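Local coordinates for Lin0012 protein (Listeria innocua, PDB 3K17) that probably phosphorylates phosphomevalonate with ATP, as a GHMP-family kinase of the mevalonate route to isopentenyl diphosphate, at residues K6-P12 against Y38-E44; A81-A85 against V127-M132; E95-V99 against T133-P137. Residues are numbered along the deposited sequence.

Contact 1. Residues K6-P12 against Y38-E44; sequences KLQVKIP and YITLTLE
Residues 7-12 and 38-44 are both extended and run antiparallel. Their axes come within 4.5 Å at 159° between N-to-C directions. The register pairs L7 with L43, Q8 with T42, V9 with L41, K10 with T40, I11 with I39 and P12 with Y38. L7-L43, V9-L41 and I11-I39 are the hydrogen-bonded pairs, with CA-CA distances of 5.0 to 5.3 Å. Each makes two nearly straight bonds: L7 N to L43 O and L43 N to L7 O at 2.8 Å, V9 N to L41 O and L41 N to V9 O at 2.8 Å, I11 N to I39 O and I39 N to I11 O at 2.9 Å. Q8-T42, K10-T40 and, at the end of the run, P12-Y38 are non-hydrogen-bonded pairs (CA-CA 4.4 to 4.5 Å). CA-H...O contacts such as T42 CA to L7 O at 3.3 Å add to them.

Side chains alternate between the two faces. L7, V9, I11, I39, L41 and L43 share the apolar face, which packs on helix 119-135. L7 CB lies 4.3 Å from L43 CB. The other face carries Q8, K10, P12, Y38, T40 and T42. There K10 bends near its end, with chi3 at 97° and chi4 p, so that its NZ donates to T40 OG1 at 3.0 Å. The Y38 ring, chi1 m, lies by P12, with CE1 3.4 Å from P12 CB; its OH bonds R353 N. Beside L7-L43, K6 NZ stays 4.3 Å from E44 OE1, too far for a salt bridge. Strands 355-357 and 99-105 flank the pair, which forms the middle of the mixed sheet of the GHMP kinase N-terminal domain.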
ATOM      1  N   LYS A   6      -4.334  22.416  40.306  1.00 47.34           N
ATOM      2  CA  LYS A   6      -3.617  21.829  39.188  1.00 43.54           C
ATOM      3  C   LYS A   6      -2.178  21.543  39.592  1.00 40.76           C
ATOM      4  O   LYS A   6      -1.647  22.165  40.508  1.00 41.29           O
ATOM      5  CB  LYS A   6      -3.629  22.778  37.989  1.00 43.78           C
ATOM      6  CG  LYS A   6      -5.012  23.081  37.442  1.00 45.43           C
ATOM      7  CD  LYS A   6      -4.915  23.874  36.151  1.00 47.78           C
ATOM      8  CE  LYS A   6      -6.286  24.287  35.632  1.00 49.48           C
ATOM      9  NZ  LYS A   6      -6.955  25.261  36.539  1.00 50.60           N
ATOM     10  N   LEU A   7      -1.555  20.593  38.906  1.00 37.14           N
ATOM     11  CA  LEU A   7      -0.171  20.236  39.171  1.00 33.09           C
ATOM     12  C   LEU A   7       0.690  20.881  38.087  1.00 32.58           C
ATOM     13  O   LEU A   7       0.447  20.683  36.895  1.00 31.28           O
ATOM     14  CB  LEU A   7      -0.014  18.715  39.135  1.00 32.35           C
ATOM     15  CG  LEU A   7       1.398  18.127  39.108  1.00 33.18           C
ATOM     16  CD1 LEU A   7       2.181  18.574  40.332  1.00 32.52           C
ATOM     17  CD2 LEU A   7       1.299  16.606  39.057  1.00 34.55           C
ATOM     18  N   GLN A   8       1.681  21.667  38.495  1.00 30.09           N
ATOM     19  CA  GLN A   8       2.555  22.325  37.528  1.00 30.15           C
ATOM     20  C   GLN A   8       3.968  21.769  37.601  1.00 26.98           C
ATOM     21  O   GLN A   8       4.585  21.758  38.668  1.00 26.93           O
ATOM     22  CB  GLN A   8       2.612  23.836  37.772  1.00 32.84           C
ATOM     23  CG  GLN A   8       3.397  24.587  36.695  1.00 36.70           C
ATOM     24  CD  GLN A   8       3.854  25.970  37.132  1.00 39.13           C
ATOM     25  OE1 GLN A   8       4.716  26.108  38.001  1.00 43.00           O
ATOM     26  NE2 GLN A   8       3.277  27.000  36.529  1.00 39.43           N
ATOM     27  N   VAL A   9       4.477  21.305  36.466  1.00 23.46           N
ATOM     28  CA  VAL A   9       5.832  20.757  36.397  1.00 20.28           C
ATOM     29  C   VAL A   9       6.675  21.590  35.434  1.00 20.16           C
ATOM     30  O   VAL A   9       6.300  21.795  34.280  1.00 19.70           O
ATOM     31  CB  VAL A   9       5.824  19.290  35.907  1.00 21.58           C
ATOM     32  CG1 VAL A   9       7.255  18.809  35.665  1.00 20.92           C
ATOM     33  CG2 VAL A   9       5.125  18.394  36.938  1.00 21.25           C
ATOM     34  N   LYS A  10       7.807  22.084  35.917  1.00 19.39           N
ATOM     35  CA  LYS A  10       8.696  22.873  35.082  1.00 19.89           C
ATOM     36  C   LYS A  10      10.014  22.141  34.950  1.00 18.29           C
ATOM     37  O   LYS A  10      10.708  21.906  35.942  1.00 19.24           O
ATOM     38  CB  LYS A  10       8.935  24.262  35.678  1.00 22.57           C
ATOM     39  CG  LYS A  10       7.663  25.062  35.888  1.00 28.16           C
ATOM     40  CD  LYS A  10       7.957  26.450  36.444  1.00 32.25           C
ATOM     41  CE  LYS A  10       7.996  27.491  35.345  1.00 35.84           C
ATOM     42  NZ  LYS A  10       6.663  27.622  34.673  1.00 37.45           N
ATOM     43  N   ILE A  11      10.338  21.778  33.713  1.00 16.13           N
ATOM     44  CA  ILE A  11      11.566  21.068  33.400  1.00 14.51           C
ATOM     45  C   ILE A  11      12.494  22.015  32.660  1.00 16.76           C
ATOM     46  O   ILE A  11      12.124  22.619  31.632  1.00 14.58           O
ATOM     47  CB  ILE A  11      11.293  19.832  32.511  1.00 13.83           C
ATOM     48  CG1 ILE A  11      10.269  18.919  33.190  1.00 14.51           C
ATOM     49  CG2 ILE A  11      12.583  19.080  32.256  1.00 13.35           C
ATOM     50  CD1 ILE A  11      10.646  18.498  34.629  1.00 13.79           C
ATOM     51  N   PRO A  12      13.721  22.165  33.171  1.00 15.50           N
ATOM     52  CA  PRO A  12      14.706  23.050  32.554  1.00 15.83           C
ATOM     53  C   PRO A  12      15.292  22.440  31.286  1.00 16.85           C
ATOM     54  O   PRO A  12      15.310  21.218  31.130  1.00 17.21           O
ATOM     55  CB  PRO A  12      15.753  23.200  33.651  1.00 16.62           C
ATOM     56  CG  PRO A  12      15.761  21.813  34.261  1.00 14.48           C
ATOM     57  CD  PRO A  12      14.279  21.490  34.361  1.00 12.76           C
ATOM     58  N   TYR A  38      12.358  26.868  30.534  1.00 15.98           N
ATOM     59  CA  TYR A  38      11.588  25.670  30.790  1.00 15.85           C
ATOM     60  C   TYR A  38      10.466  25.235  29.866  1.00 16.50           C
ATOM     61  O   TYR A  38       9.907  26.004  29.079  1.00 14.04           O
ATOM     62  CB  TYR A  38      10.971  25.792  32.191  1.00 16.85           C
ATOM     63  CG  TYR A  38      11.972  26.072  33.291  1.00 17.93           C
ATOM     64  CD1 TYR A  38      12.459  25.036  34.087  1.00 17.03           C
ATOM     65  CD2 TYR A  38      12.482  27.359  33.490  1.00 18.06           C
ATOM     66  CE1 TYR A  38      13.423  25.258  35.043  1.00 16.63           C
ATOM     67  CE2 TYR A  38      13.466  27.600  34.456  1.00 19.91           C
ATOM     68  CZ  TYR A  38      13.927  26.535  35.227  1.00 18.84           C
ATOM     69  OH  TYR A  38      14.893  26.725  36.181  1.00 18.25           O
ATOM     70  N   ILE A  39      10.151  23.958  30.013  1.00 15.63           N
ATOM     71  CA  ILE A  39       9.019  23.357  29.359  1.00 18.06           C
ATOM     72  C   ILE A  39       8.122  23.279  30.593  1.00 18.44           C
ATOM     73  O   ILE A  39       8.594  22.922  31.684  1.00 19.08           O
ATOM     74  CB  ILE A  39       9.344  21.946  28.821  1.00 19.99           C
ATOM     75  CG1 ILE A  39       9.811  22.069  27.360  1.00 20.97           C
ATOM     76  CG2 ILE A  39       8.120  21.038  28.957  1.00 16.10           C
ATOM     77  CD1 ILE A  39      10.176  20.773  26.702  1.00 28.76           C
ATOM     78  N   THR A  40       6.857  23.660  30.451  1.00 18.15           N
ATOM     79  CA  THR A  40       5.927  23.623  31.577  1.00 18.19           C
ATOM     80  C   THR A  40       4.770  22.688  31.265  1.00 18.26           C
ATOM     81  O   THR A  40       4.083  22.856  30.259  1.00 19.89           O
ATOM     82  CB  THR A  40       5.355  25.026  31.876  1.00 18.70           C
ATOM     83  OG1 THR A  40       6.428  25.917  32.190  1.00 21.32           O
ATOM     84  CG2 THR A  40       4.391  24.977  33.056  1.00 20.78           C
ATOM     85  N   LEU A  41       4.563  21.694  32.119  1.00 17.68           N
ATOM     86  CA  LEU A  41       3.466  20.753  31.926  1.00 17.79           C
ATOM     87  C   LEU A  41       2.466  20.933  33.073  1.00 19.79           C
ATOM     88  O   LEU A  41       2.809  20.744  34.242  1.00 17.64           O
ATOM     89  CB  LEU A  41       4.002  19.311  31.893  1.00 14.36           C
ATOM     90  CG  LEU A  41       3.007  18.250  31.410  1.00 17.82           C
ATOM     91  CD1 LEU A  41       3.741  16.992  31.001  1.00 14.06           C
ATOM     92  CD2 LEU A  41       1.979  17.951  32.507  1.00 17.98           C
ATOM     93  N   THR A  42       1.238  21.320  32.732  1.00 20.53           N
ATOM     94  CA  THR A  42       0.188  21.514  33.731  1.00 21.23           C
ATOM     95  C   THR A  42      -0.782  20.335  33.649  1.00 22.12           C
ATOM     96  O   THR A  42      -1.339  20.045  32.583  1.00 22.16           O
ATOM     97  CB  THR A  42      -0.547  22.851  33.490  1.00 23.86           C
ATOM     98  OG1 THR A  42       0.408  23.922  33.514  1.00 21.98           O
ATOM     99  CG2 THR A  42      -1.595  23.101  34.572  1.00 23.73           C
ATOM    100  N   LEU A  43      -0.962  19.643  34.770  1.00 20.49           N
ATOM    101  CA  LEU A  43      -1.833  18.473  34.827  1.00 21.51           C
ATOM    102  C   LEU A  43      -3.000  18.653  35.781  1.00 24.24           C
ATOM    103  O   LEU A  43      -2.857  19.240  36.852  1.00 26.31           O
ATOM    104  CB  LEU A  43      -1.024  17.237  35.241  1.00 17.72           C
ATOM    105  CG  LEU A  43      -1.762  15.919  35.516  1.00 19.59           C
ATOM    106  CD1 LEU A  43      -0.786  14.770  35.402  1.00 19.91           C
ATOM    107  CD2 LEU A  43      -2.408  15.933  36.912  1.00 20.81           C
ATOM    108  N   GLU A  44      -4.154  18.128  35.394  1.00 26.20           N
ATOM    109  CA  GLU A  44      -5.344  18.231  36.223  1.00 28.48           C
ATOM    110  C   GLU A  44      -6.265  17.063  35.909  1.00 28.53           C
ATOM    111  O   GLU A  44      -6.144  16.437  34.857  1.00 26.66           O
ATOM    112  CB  GLU A  44      -6.065  19.549  35.934  1.00 29.77           C
ATOM    113  CG  GLU A  44      -6.710  19.599  34.565  1.00 33.58           C
ATOM    114  CD  GLU A  44      -7.127  20.999  34.156  1.00 37.18           C
ATOM    115  OE1 GLU A  44      -6.237  21.850  33.952  1.00 40.11           O
ATOM    116  OE2 GLU A  44      -8.347  21.248  34.036  1.00 39.18           O
TER

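Contact 2. Residues A81-A85 against V127-M132; sequences AINIA and VINALM
Two helices of the GHMP kinase N-terminal domain pack here, 81-85 from helix 76-91 and 127-132 from helix 119-135. Their axes approach to 9.5 Å and cross at -39°, running roughly the same way. The closest CA pair is A81-V127, at 6.3 Å. The contact is buried, and the side chains that meet are apolar. V127 points toward the other helix, chi1 t, and its CG1 meets A81 CB at 3.6 Å and I82 CG1 at 3.7 Å. I128, m,m, starts sideways but brings CD1 over to A81 O at 3.6 Å and to I84 CG2 and A85 CB, each at 4.1 Å. N129 and A130 face strand 7-18 instead, and N129 OD1 is bonded to K144 NZ. One turn on from V127, L131 again points toward 81-85, with rotamer m,t. Its CD1 packs 4.1 Å from I82 CA. The small A85 also accepts this methyl, CB to L131 CD1 at 3.7 Å. M132, a selenomethionine, bends back, m,m, so that its CE sits 4.0 Å from A85 CB.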
ATOM      1  N   ALA A  81       6.325   8.540  26.247  1.00 12.54           N
ATOM      2  CA  ALA A  81       6.530   8.737  27.682  1.00 12.64           C
ATOM      3  C   ALA A  81       5.254   8.366  28.434  1.00 12.50           C
ATOM      4  O   ALA A  81       5.306   7.748  29.485  1.00 13.31           O
ATOM      5  CB  ALA A  81       6.911  10.176  27.963  1.00  9.53           C
ATOM      6  N   ILE A  82       4.103   8.742  27.880  1.00 14.46           N
ATOM      7  CA  ILE A  82       2.817   8.426  28.493  1.00 12.89           C
ATOM      8  C   ILE A  82       2.577   6.912  28.486  1.00 16.18           C
ATOM      9  O   ILE A  82       2.088   6.339  29.465  1.00 15.60           O
ATOM     10  CB  ILE A  82       1.660   9.139  27.732  1.00 14.14           C
ATOM     11  CG1 ILE A  82       1.693  10.635  28.035  1.00 11.63           C
ATOM     12  CG2 ILE A  82       0.312   8.534  28.113  1.00 15.28           C
ATOM     13  CD1 ILE A  82       0.734  11.460  27.189  1.00 19.43           C
ATOM     14  N   ASN A  83       2.931   6.264  27.381  1.00 14.54           N
ATOM     15  CA  ASN A  83       2.737   4.824  27.256  1.00 15.96           C
ATOM     16  C   ASN A  83       3.627   4.036  28.220  1.00 16.18           C
ATOM     17  O   ASN A  83       3.168   3.111  28.893  1.00 15.24           O
ATOM     18  CB  ASN A  83       2.986   4.393  25.804  1.00 15.34           C
ATOM     19  CG  ASN A  83       1.879   4.872  24.857  1.00 20.08           C
ATOM     20  OD1 ASN A  83       2.115   5.144  23.668  1.00 18.02           O
ATOM     21  ND2 ASN A  83       0.667   4.973  25.384  1.00 14.95           N
ATOM     22  N   ILE A  84       4.899   4.400  28.298  1.00 15.40           N
ATOM     23  CA  ILE A  84       5.795   3.695  29.197  1.00 17.14           C
ATOM     24  C   ILE A  84       5.420   3.975  30.659  1.00 16.84           C
ATOM     25  O   ILE A  84       5.510   3.089  31.502  1.00 15.79           O
ATOM     26  CB  ILE A  84       7.266   4.090  28.947  1.00 17.53           C
ATOM     27  CG1 ILE A  84       8.193   3.122  29.681  1.00 18.61           C
ATOM     28  CG2 ILE A  84       7.512   5.516  29.422  1.00 20.94           C
ATOM     29  CD1 ILE A  84       9.666   3.373  29.414  1.00 19.61           C
ATOM     30  N   ALA A  85       4.985   5.196  30.961  1.00 17.03           N
ATOM     31  CA  ALA A  85       4.605   5.521  32.337  1.00 17.78           C
ATOM     32  C   ALA A  85       3.368   4.702  32.714  1.00 19.25           C
ATOM     33  O   ALA A  85       3.253   4.183  33.829  1.00 18.30           O
ATOM     34  CB  ALA A  85       4.315   6.999  32.466  1.00 16.71           C
ATOM     35  N   VAL A 127       6.639  14.813  31.165  1.00 15.12           N
ATOM     36  CA  VAL A 127       5.568  13.831  31.209  1.00 13.57           C
ATOM     37  C   VAL A 127       5.813  12.811  32.331  1.00 15.50           C
ATOM     38  O   VAL A 127       4.914  12.527  33.132  1.00 14.04           O
ATOM     39  CB  VAL A 127       5.442  13.086  29.850  1.00 13.94           C
ATOM     40  CG1 VAL A 127       4.520  11.865  29.990  1.00  9.28           C
ATOM     41  CG2 VAL A 127       4.892  14.051  28.784  1.00 11.38           C
ATOM     42  N   ILE A 128       7.027  12.270  32.397  1.00 12.91           N
ATOM     43  CA  ILE A 128       7.332  11.275  33.423  1.00 15.41           C
ATOM     44  C   ILE A 128       7.145  11.874  34.817  1.00 17.12           C
ATOM     45  O   ILE A 128       6.501  11.270  35.676  1.00 17.80           O
ATOM     46  CB  ILE A 128       8.775  10.729  33.273  1.00 17.27           C
ATOM     47  CG1 ILE A 128       8.921   9.994  31.926  1.00 15.00           C
ATOM     48  CG2 ILE A 128       9.120   9.798  34.458  1.00 15.98           C
ATOM     49  CD1 ILE A 128       7.953   8.839  31.721  1.00 13.41           C
ATOM     50  N   ASN A 129       7.700  13.062  35.041  1.00 18.37           N
ATOM     51  CA  ASN A 129       7.559  13.702  36.342  1.00 19.40           C
ATOM     52  C   ASN A 129       6.119  14.008  36.691  1.00 19.89           C
ATOM     53  O   ASN A 129       5.699  13.794  37.829  1.00 19.03           O
ATOM     54  CB  ASN A 129       8.375  14.985  36.423  1.00 19.73           C
ATOM     55  CG  ASN A 129       9.760  14.744  36.971  1.00 22.40           C
ATOM     56  OD1 ASN A 129       9.973  13.805  37.726  1.00 29.31           O
ATOM     57  ND2 ASN A 129      10.703  15.599  36.613  1.00 26.16           N
ATOM     58  N   ALA A 130       5.362  14.507  35.719  1.00 16.96           N
ATOM     59  CA  ALA A 130       3.961  14.830  35.959  1.00 17.62           C
ATOM     60  C   ALA A 130       3.122  13.603  36.325  1.00 18.02           C
ATOM     61  O   ALA A 130       2.308  13.663  37.239  1.00 21.06           O
ATOM     62  CB  ALA A 130       3.360  15.520  34.736  1.00 17.02           C
ATOM     63  N   LEU A 131       3.310  12.492  35.622  1.00 19.78           N
ATOM     64  CA  LEU A 131       2.521  11.295  35.905  1.00 18.83           C
ATOM     65  C   LEU A 131       2.966  10.579  37.175  1.00 20.68           C
ATOM     66  O   LEU A 131       2.143   9.981  37.869  1.00 19.78           O
ATOM     67  CB  LEU A 131       2.548  10.322  34.715  1.00 17.96           C
ATOM     68  CG  LEU A 131       1.789  10.810  33.463  1.00 19.56           C
ATOM     69  CD1 LEU A 131       2.009   9.865  32.296  1.00 15.71           C
ATOM     70  CD2 LEU A 131       0.311  10.923  33.783  1.00 18.43           C
HETATM   71  N   MSE A 132       4.261  10.619  37.474  1.00 20.60           N
HETATM   72  CA  MSE A 132       4.739   9.977  38.686  1.00 22.49           C
HETATM   73  C   MSE A 132       4.296  10.788  39.903  1.00 22.64           C
HETATM   74  O   MSE A 132       3.852  10.221  40.901  1.00 23.79           O
HETATM   75  CB  MSE A 132       6.261   9.831  38.676  1.00 22.46           C
HETATM   76  CG  MSE A 132       6.792   8.822  37.657  1.00 24.61           C
HETATM   77 SE   MSE A 132       5.999   7.055  37.758  1.00 35.40          SE
HETATM   78  CE  MSE A 132       4.601   7.272  36.412  1.00 28.91           C
TER

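Contact 3. Residues E95-V99 against T133-P137; sequences ELTPV and TKFYP
Residues 95-98 are an extended loop that leads into strand 99-105 at V99. Opposite them, helix 119-135 ends with K134 and F135, and Y136 is the first residue to leave helical angles, at phi/psi -158/60. The nearest CA pairs are L96-F135 at 7.5 Å and V99-K134 at 9.5 Å. The backbones thus stay well apart, and side chains span the gap. The two segments bury 212 Å² in all, with F135 covered most.

The aromatic contacts centre on F135, which points toward the loop with chi1 m and chi2 -76°. L96, m,t, starts sideways but carries CD2 over one face of the ring. This is a CH-pi contact, with CD2 4.1 Å from the F135 ring centroid and 17° off the normal. L89 of helix 76-91 touches both L96 and F135.

The apolar contacts continue at V99, chi1 m, which points toward the helix end. Its CG1 is 3.9 Å from F135 CZ and 4.3 Å from K134 CE. In the GHMP kinase N-terminal domain, this joins the link between helix 76-91 and strand 99-105 to the C-terminal end of helix 119-135, near the protein surface.

Polar atoms approach the ring without bonding across the segments. T97, chi1 p, places OG1 at the ring edge, 3.2 Å from F135 CE1. E95 O lies 3.9 Å from F135 CD1. K134, chi1 t and chi2 p, runs past V99 to make its salt bridge from NZ to D45 OD1, and V99 N bonds N49 OD1.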
ATOM      1  N   GLU A  95      -3.938   2.445  39.568  1.00 30.87           N
ATOM      2  CA  GLU A  95      -5.040   2.684  38.649  1.00 31.76           C
ATOM      3  C   GLU A  95      -4.960   4.062  38.016  1.00 30.62           C
ATOM      4  O   GLU A  95      -4.928   5.082  38.707  1.00 29.96           O
ATOM      5  CB  GLU A  95      -6.393   2.556  39.353  1.00 35.31           C
ATOM      6  CG  GLU A  95      -7.570   2.865  38.429  1.00 40.25           C
ATOM      7  CD  GLU A  95      -8.906   2.934  39.157  1.00 44.10           C
ATOM      8  OE1 GLU A  95      -9.052   3.766  40.080  1.00 43.48           O
ATOM      9  OE2 GLU A  95      -9.816   2.156  38.800  1.00 47.25           O
ATOM     10  N   LEU A  96      -4.932   4.091  36.692  1.00 27.91           N
ATOM     11  CA  LEU A  96      -4.885   5.358  35.992  1.00 27.01           C
ATOM     12  C   LEU A  96      -6.268   5.996  35.977  1.00 26.37           C
ATOM     13  O   LEU A  96      -7.284   5.309  35.822  1.00 27.58           O
ATOM     14  CB  LEU A  96      -4.387   5.150  34.565  1.00 26.45           C
ATOM     15  CG  LEU A  96      -2.876   4.924  34.531  1.00 29.21           C
ATOM     16  CD1 LEU A  96      -2.506   4.048  33.358  1.00 33.16           C
ATOM     17  CD2 LEU A  96      -2.173   6.269  34.467  1.00 27.39           C
ATOM     18  N   THR A  97      -6.299   7.306  36.173  1.00 23.05           N
ATOM     19  CA  THR A  97      -7.545   8.045  36.144  1.00 26.19           C
ATOM     20  C   THR A  97      -7.363   9.109  35.074  1.00 26.81           C
ATOM     21  O   THR A  97      -6.241   9.529  34.798  1.00 26.34           O
ATOM     22  CB  THR A  97      -7.849   8.690  37.509  1.00 24.66           C
ATOM     23  OG1 THR A  97      -6.747   9.508  37.911  1.00 23.22           O
ATOM     24  CG2 THR A  97      -8.084   7.599  38.562  1.00 24.35           C
ATOM     25  N   PRO A  98      -8.463   9.547  34.441  1.00 28.44           N
ATOM     26  CA  PRO A  98      -8.380  10.566  33.390  1.00 26.37           C
ATOM     27  C   PRO A  98      -7.747  11.886  33.803  1.00 25.57           C
ATOM     28  O   PRO A  98      -8.101  12.462  34.827  1.00 27.41           O
ATOM     29  CB  PRO A  98      -9.835  10.720  32.937  1.00 28.30           C
ATOM     30  CG  PRO A  98     -10.629  10.311  34.159  1.00 28.74           C
ATOM     31  CD  PRO A  98      -9.856   9.116  34.650  1.00 27.53           C
ATOM     32  N   VAL A  99      -6.791  12.357  33.003  1.00 24.47           N
ATOM     33  CA  VAL A  99      -6.126  13.626  33.280  1.00 22.37           C
ATOM     34  C   VAL A  99      -5.902  14.460  32.023  1.00 22.64           C
ATOM     35  O   VAL A  99      -5.766  13.927  30.917  1.00 19.66           O
ATOM     36  CB  VAL A  99      -4.740  13.429  33.950  1.00 23.01           C
ATOM     37  CG1 VAL A  99      -4.894  12.687  35.269  1.00 23.28           C
ATOM     38  CG2 VAL A  99      -3.806  12.687  33.012  1.00 19.25           C
ATOM     39  N   THR A 133       4.400  12.110  39.821  1.00 21.97           N
ATOM     40  CA  THR A 133       3.992  12.956  40.939  1.00 24.17           C
ATOM     41  C   THR A 133       2.504  12.731  41.215  1.00 25.17           C
ATOM     42  O   THR A 133       2.070  12.680  42.367  1.00 25.19           O
ATOM     43  CB  THR A 133       4.221  14.458  40.639  1.00 24.37           C
ATOM     44  OG1 THR A 133       5.616  14.704  40.435  1.00 24.15           O
ATOM     45  CG2 THR A 133       3.742  15.318  41.809  1.00 26.26           C
ATOM     46  N   LYS A 134       1.738  12.568  40.145  1.00 24.36           N
ATOM     47  CA  LYS A 134       0.299  12.358  40.228  1.00 24.34           C
ATOM     48  C   LYS A 134      -0.144  10.960  40.663  1.00 26.16           C
ATOM     49  O   LYS A 134      -1.107  10.826  41.418  1.00 27.72           O
ATOM     50  CB  LYS A 134      -0.335  12.678  38.867  1.00 25.12           C
ATOM     51  CG  LYS A 134      -1.820  12.376  38.759  1.00 24.30           C
ATOM     52  CD  LYS A 134      -2.653  13.298  39.641  1.00 27.40           C
ATOM     53  CE  LYS A 134      -4.142  13.039  39.444  1.00 29.64           C
ATOM     54  NZ  LYS A 134      -4.982  13.925  40.300  1.00 30.21           N
ATOM     55  N   PHE A 135       0.551   9.922  40.206  1.00 24.88           N
ATOM     56  CA  PHE A 135       0.144   8.551  40.517  1.00 24.95           C
ATOM     57  C   PHE A 135       1.067   7.684  41.377  1.00 25.32           C
ATOM     58  O   PHE A 135       0.620   6.683  41.927  1.00 25.41           O
ATOM     59  CB  PHE A 135      -0.134   7.794  39.211  1.00 21.99           C
ATOM     60  CG  PHE A 135      -1.269   8.363  38.400  1.00 21.30           C
ATOM     61  CD1 PHE A 135      -2.591   8.152  38.781  1.00 21.68           C
ATOM     62  CD2 PHE A 135      -1.012   9.127  37.259  1.00 20.50           C
ATOM     63  CE1 PHE A 135      -3.644   8.693  38.043  1.00 21.96           C
ATOM     64  CE2 PHE A 135      -2.060   9.674  36.510  1.00 17.50           C
ATOM     65  CZ  PHE A 135      -3.375   9.457  36.902  1.00 20.40           C
ATOM     66  N   TYR A 136       2.336   8.054  41.488  1.00 26.74           N
ATOM     67  CA  TYR A 136       3.296   7.255  42.248  1.00 28.80           C
ATOM     68  C   TYR A 136       4.459   8.162  42.656  1.00 28.14           C
ATOM     69  O   TYR A 136       5.612   7.906  42.310  1.00 29.50           O
ATOM     70  CB  TYR A 136       3.794   6.114  41.353  1.00 31.81           C
ATOM     71  CG  TYR A 136       4.597   5.031  42.035  1.00 34.51           C
ATOM     72  CD1 TYR A 136       4.025   4.214  43.008  1.00 38.16           C
ATOM     73  CD2 TYR A 136       5.920   4.796  41.674  1.00 37.13           C
ATOM     74  CE1 TYR A 136       4.757   3.180  43.607  1.00 39.58           C
ATOM     75  CE2 TYR A 136       6.658   3.772  42.259  1.00 39.51           C
ATOM     76  CZ  TYR A 136       6.073   2.970  43.225  1.00 40.76           C
ATOM     77  OH  TYR A 136       6.813   1.971  43.814  1.00 41.38           O
ATOM     78  N   PRO A 137       4.162   9.224  43.422  1.00 27.79           N
ATOM     79  CA  PRO A 137       5.135  10.210  43.901  1.00 28.13           C
ATOM     80  C   PRO A 137       6.350   9.724  44.684  1.00 29.80           C
ATOM     81  O   PRO A 137       7.386  10.395  44.692  1.00 28.85           O
ATOM     82  CB  PRO A 137       4.273  11.182  44.708  1.00 28.22           C
ATOM     83  CG  PRO A 137       3.180  10.307  45.231  1.00 29.33           C
ATOM     84  CD  PRO A 137       2.838   9.456  44.034  1.00 26.11           C
TER

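How the contacts relate
Contact 1 comes first along the chain and closes before the other two open. Contacts 2 and 3 then alternate their segments: 81-85, 95-99, 127-132, 133-137. Both use helix 119-135, and their centres are about 9 Å apart. Contact 1 lies about 12 Å from contact 2 and 15 Å from contact 3, centre to centre. Its apolar face meets the helix directly, as where L41 CD2 touches A130 CB at 3.6 Å. Near the helix end, L43 CD2 lies 3.8 Å from K134 CD. Helix 119-135 thus touches the strands of contact 1, helix 76-91 in contact 2 and the loop before strand 99-105 in contact 3, joining these parts of the GHMP kinase N-terminal domain.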